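Local coordinates for protein positive phenol-degradative gene regulator (Ralstonia sp. E2, PDB 5FRY) that senses phenols through this N-terminal sensory domain and activates transcription of phenol-degradation genes as an enhancer-binding protein of the ATPase family, at the interface of chains A and B. Residues are numbered along the deposited sequence; one frame, centred on the assembly and turned at random. Chains: chain A/B, Positive phenol-degradative gene regulator.

Contact 1 and contact 2 lie on the same two-fold interface, with the centres of their C-alpha atoms about 17 Å apart. Both draw on strand 37-43. In contact 1 this strand pairs edge to edge with its symmetry mate and meets the start of helix 44-58; in contact 2 the side chains of B:Arg38 and B:Ile40 reach out from it into the loops and the helix 134-143 of the other chain. A:Arg38 gives its carbonyl in contact 1, B:Arg38 its guanidinium in contact 2, and the two-fold makes each copy do both. The two chains are thus joined by backbone pairing and by side-chain anchoring together.

Contact 1: the interface of chains A and B. Residues chain A 37-40; chain B 42-45.
A:Ile40 and B:Leu42 pair antiparallel across the dimer, each with its backbone NH on the other's carbonyl, so that the two copies of strand 37-43 meet edge to edge. The N of B:Leu42 lies 2.9 Å from O of A:Ile40, and the return bond from A:Ile40 N to B:Leu42 O is equally short. Two residues along each chain, where B:Thr44 begins helix 44-58, its N reaches O of A:Arg38 at 3.0 Å. The hydroxyl OG1 of B:Thr44 adds only a weak bond to that same carbonyl.

The side-chain packing centres on A:Met39 and B:His43, which run side by side and point the same way. The thioether chain is bent at chi2 (-69°) and chi3 (-77°), which folds the terminal methyl CE over the middle of the imidazole, 3.6 Å from the ring centroid, as a CH-pi contact. Its sulphur SD sits closer to the rim, 3.5 Å from CD2 of B:His43. A:Gln37 touches the same ring carbon more loosely through CB.

Further apolar contact comes from branched side chains. A:Ile40 has CG2 anti to its carbonyl carbon, while CG1 takes the crowded position (chi1 58°). That branch CG2 meets the methyl CG2 of B:Thr44 at 4.0 Å.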
loop_
_atom_site.group_PDB
_atom_site.type_symbol
_atom_site.label_atom_id
_atom_site.label_comp_id
_atom_site.label_asym_id
_atom_site.label_seq_id
_atom_site.Cartn_x
_atom_site.Cartn_y
_atom_site.Cartn_z
ATOM N N GLN A 37 8.948 -11.559 0.232
ATOM C CA GLN A 37 8.093 -10.615 0.936
ATOM C C GLN A 37 6.737 -10.593 0.257
ATOM O O GLN A 37 6.636 -10.449 -0.968
ATOM C CB GLN A 37 8.683 -9.210 0.938
ATOM C CG GLN A 37 9.916 -9.038 1.797
ATOM C CD GLN A 37 9.703 -9.445 3.250
ATOM O OE1 GLN A 37 8.634 -9.249 3.815
ATOM N NE2 GLN A 37 10.730 -10.033 3.854
ATOM N N ARG A 38 5.699 -10.716 1.063
ATOM C CA ARG A 38 4.352 -10.664 0.537
ATOM C C ARG A 38 4.025 -9.204 0.267
ATOM O O ARG A 38 4.424 -8.324 1.035
ATOM C CB ARG A 38 3.368 -11.296 1.510
ATOM C CG ARG A 38 2.006 -11.563 0.916
ATOM C CD ARG A 38 0.968 -11.930 1.978
ATOM N NE ARG A 38 -0.355 -11.930 1.376
ATOM C CZ ARG A 38 -1.448 -12.451 1.913
ATOM N NH1 ARG A 38 -1.408 -13.035 3.113
ATOM N NH2 ARG A 38 -2.592 -12.388 1.239
ATOM N N MET A 39 3.352 -8.952 -0.849
ATOM C CA MET A 39 2.966 -7.595 -1.260
ATOM C C MET A 39 1.442 -7.470 -1.402
ATOM O O MET A 39 0.740 -8.459 -1.615
ATOM C CB MET A 39 3.615 -7.221 -2.599
ATOM C CG MET A 39 5.109 -7.594 -2.737
ATOM S SD MET A 39 6.182 -6.617 -1.687
ATOM C CE MET A 39 6.203 -5.111 -2.648
ATOM N N ILE A 40 0.934 -6.246 -1.315
ATOM C CA ILE A 40 -0.411 -5.975 -1.818
ATOM C C ILE A 40 -0.360 -4.872 -2.846
ATOM O O ILE A 40 0.593 -4.066 -2.860
ATOM C CB ILE A 40 -1.425 -5.559 -0.722
ATOM C CG1 ILE A 40 -0.958 -4.311 0.027
ATOM C CG2 ILE A 40 -1.660 -6.702 0.259
ATOM C CD1 ILE A 40 -2.058 -3.751 0.885
ATOM N N LEU B 42 3.035 -2.627 -2.362
ATOM C CA LEU B 42 3.552 -2.307 -1.035
ATOM C C LEU B 42 3.796 -3.573 -0.244
ATOM O O LEU B 42 3.020 -4.510 -0.331
ATOM C CB LEU B 42 2.563 -1.420 -0.281
ATOM C CG LEU B 42 3.096 -0.808 1.006
ATOM C CD1 LEU B 42 4.418 -0.062 0.749
ATOM C CD2 LEU B 42 2.050 0.115 1.568
ATOM N N HIS B 43 4.898 -3.598 0.495
ATOM C CA HIS B 43 5.267 -4.732 1.340
ATOM C C HIS B 43 4.294 -4.827 2.508
ATOM O O HIS B 43 4.103 -3.842 3.228
ATOM C CB HIS B 43 6.703 -4.554 1.841
ATOM C CG HIS B 43 7.722 -4.354 0.745
ATOM N ND1 HIS B 43 7.820 -3.193 0.016
ATOM C CD2 HIS B 43 8.696 -5.175 0.292
ATOM C CE1 HIS B 43 8.808 -3.310 -0.864
ATOM N NE2 HIS B 43 9.353 -4.502 -0.716
ATOM N N THR B 44 3.679 -5.989 2.716
ATOM C CA THR B 44 2.799 -6.137 3.876
ATOM C C THR B 44 3.542 -5.823 5.175
ATOM O O THR B 44 2.959 -5.192 6.071
ATOM C CB THR B 44 2.153 -7.556 3.971
ATOM O OG1 THR B 44 3.162 -8.568 4.095
ATOM C CG2 THR B 44 1.295 -7.835 2.739
ATOM N N ALA B 45 4.811 -6.234 5.299
ATOM C CA ALA B 45 5.589 -5.940 6.513
ATOM C C ALA B 45 5.739 -4.437 6.796
ATOM O O ALA B 45 5.719 -3.996 7.947
ATOM C CB ALA B 45 6.975 -6.585 6.436
#

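Contact 2: the interface of chains A and B. Residues chain A 106-108, 132-134, 137; chain B 30, 38, 40.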
loop_
_atom_site.group_PDB
_atom_site.type_symbol
_atom_site.label_atom_id
_atom_site.label_comp_id
_atom_site.label_asym_id
_atom_site.label_seq_id
_atom_site.Cartn_x
_atom_site.Cartn_y
_atom_site.Cartn_z
ATOM N N GLY A 106 5.834 0.481 -8.972
ATOM C CA GLY A 106 4.968 1.556 -9.448
ATOM C C GLY A 106 4.999 2.800 -8.577
ATOM O O GLY A 106 4.052 3.574 -8.536
ATOM N N VAL A 107 6.098 2.999 -7.868
ATOM C CA VAL A 107 6.225 4.136 -6.967
ATOM C C VAL A 107 6.697 5.397 -7.689
ATOM O O VAL A 107 6.169 6.503 -7.483
ATOM C CB VAL A 107 7.221 3.808 -5.822
ATOM C CG1 VAL A 107 7.652 5.058 -5.111
ATOM C CG2 VAL A 107 6.589 2.793 -4.824
ATOM N N VAL A 108 7.708 5.211 -8.522
ATOM C CA VAL A 108 8.346 6.297 -9.255
ATOM C C VAL A 108 9.143 5.705 -10.389
ATOM O O VAL A 108 9.511 4.528 -10.368
ATOM C CB VAL A 108 9.293 7.155 -8.371
ATOM C CG1 VAL A 108 10.159 8.112 -9.223
ATOM C CG2 VAL A 108 8.506 7.970 -7.399
ATOM N N ASP A 132 7.369 11.176 -12.382
ATOM C CA ASP A 132 6.044 10.641 -12.116
ATOM C C ASP A 132 5.984 10.005 -10.735
ATOM O O ASP A 132 5.345 8.972 -10.559
ATOM C CB ASP A 132 5.653 9.612 -13.175
ATOM C CG ASP A 132 5.536 10.215 -14.560
ATOM O OD1 ASP A 132 5.181 11.413 -14.670
ATOM O OD2 ASP A 132 5.805 9.481 -15.539
ATOM N N SER A 133 6.660 10.620 -9.765
ATOM C CA SER A 133 6.612 10.118 -8.404
ATOM C C SER A 133 5.146 10.087 -7.986
ATOM O O SER A 133 4.413 11.052 -8.194
ATOM C CB SER A 133 7.449 10.977 -7.457
ATOM O OG SER A 133 6.718 12.096 -7.013
ATOM N N PHE A 134 4.704 8.964 -7.436
ATOM C CA PHE A 134 3.291 8.847 -7.094
ATOM C C PHE A 134 2.986 9.717 -5.886
ATOM O O PHE A 134 1.904 10.274 -5.748
ATOM C CB PHE A 134 2.919 7.402 -6.788
ATOM C CG PHE A 134 3.030 7.059 -5.338
ATOM C CD1 PHE A 134 4.257 6.728 -4.787
ATOM C CD2 PHE A 134 1.923 7.124 -4.508
ATOM C CE1 PHE A 134 4.375 6.434 -3.447
ATOM C CE2 PHE A 134 2.035 6.837 -3.153
ATOM C CZ PHE A 134 3.257 6.494 -2.624
ATOM N N ASP A 137 2.498 13.402 -6.601
ATOM C CA ASP A 137 1.192 13.423 -7.263
ATOM C C ASP A 137 0.028 13.385 -6.276
ATOM O O ASP A 137 -0.911 14.164 -6.403
ATOM C CB ASP A 137 1.062 12.241 -8.227
ATOM C CG ASP A 137 1.663 12.518 -9.584
ATOM O OD1 ASP A 137 2.549 13.393 -9.679
ATOM O OD2 ASP A 137 1.258 11.855 -10.561
ATOM N N GLY B 30 6.997 4.368 -14.502
ATOM C CA GLY B 30 7.084 3.918 -13.124
ATOM C C GLY B 30 5.712 3.765 -12.501
ATOM O O GLY B 30 5.495 4.142 -11.346
ATOM N N ARG B 38 -4.419 4.484 -10.173
ATOM C CA ARG B 38 -2.989 4.190 -10.020
ATOM C C ARG B 38 -2.751 3.441 -8.709
ATOM O O ARG B 38 -3.311 3.791 -7.678
ATOM C CB ARG B 38 -2.167 5.469 -10.053
ATOM C CG ARG B 38 -0.732 5.254 -9.666
ATOM C CD ARG B 38 0.188 6.364 -10.126
ATOM N NE ARG B 38 1.563 6.010 -9.820
ATOM C CZ ARG B 38 2.606 6.814 -9.990
ATOM N NH1 ARG B 38 2.445 8.038 -10.478
ATOM N NH2 ARG B 38 3.815 6.392 -9.662
ATOM N N ILE B 40 0.178 1.020 -6.164
ATOM C CA ILE B 40 1.570 0.667 -5.885
ATOM C C ILE B 40 1.603 -0.727 -5.322
ATOM O O ILE B 40 0.591 -1.223 -4.826
ATOM C CB ILE B 40 2.278 1.622 -4.898
ATOM C CG1 ILE B 40 1.493 1.763 -3.586
ATOM C CG2 ILE B 40 2.535 2.985 -5.575
ATOM C CD1 ILE B 40 2.299 2.490 -2.470
HETATM O O HOH W 1 2.014 3.152 -9.895
#
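B:Arg38 drives its guanidinium tip into chain A, where it takes hold of two backbone carbonyls, those of A:Gly106 and A:Asp132. NH2 gives one hydrogen to O of A:Gly106 at 3.0 Å, an almost straight bond (176° at the hydrogen), although the donor stands above the plane of that carbonyl. End-on, NH1 and NH2 together clasp O of A:Asp132, at 3.0 and 3.1 Å respectively. Both carbonyl oxygens lie in the guanidinium plane, which fixes the rotation of the group. Water 1 bridges NE of B:Arg38 and O of A:Gly106.

Against one face of the guanidinium comes CB of A:Phe134, 3.3 Å from CZ of B:Arg38 and offset toward the rim. The carboxylate of A:Asp137 crosses at about a right angle, its plane turned 80° from the guanidinium; OD2 stays 4.0 Å from NH1, a long salt bridge that may still balance the guanidinium charge. Beside the arginine, CG2 of B:Ile40 touches O of A:Gly106 at 3.4 Å and lies over the centre of one face of the A:Phe134 ring, while CD1 reaches CZ of that ring at 4.1 Å.

Further out, the carbonyl of A:Val107 meets the ring edge in plane. A:Gly106 and A:Asp132 both have positive phi angles in their loops, and A:Phe134 opens helix 134-143. The side chain of B:Arg38, extended and with CG anti to the backbone N (chi1 170°), carries the guanidinium from strand 37-43 to these loops.

By recognising main-chain oxygens of the partner, this arginine anchor fastens one sensory domain to the other and probably stabilises the dimer.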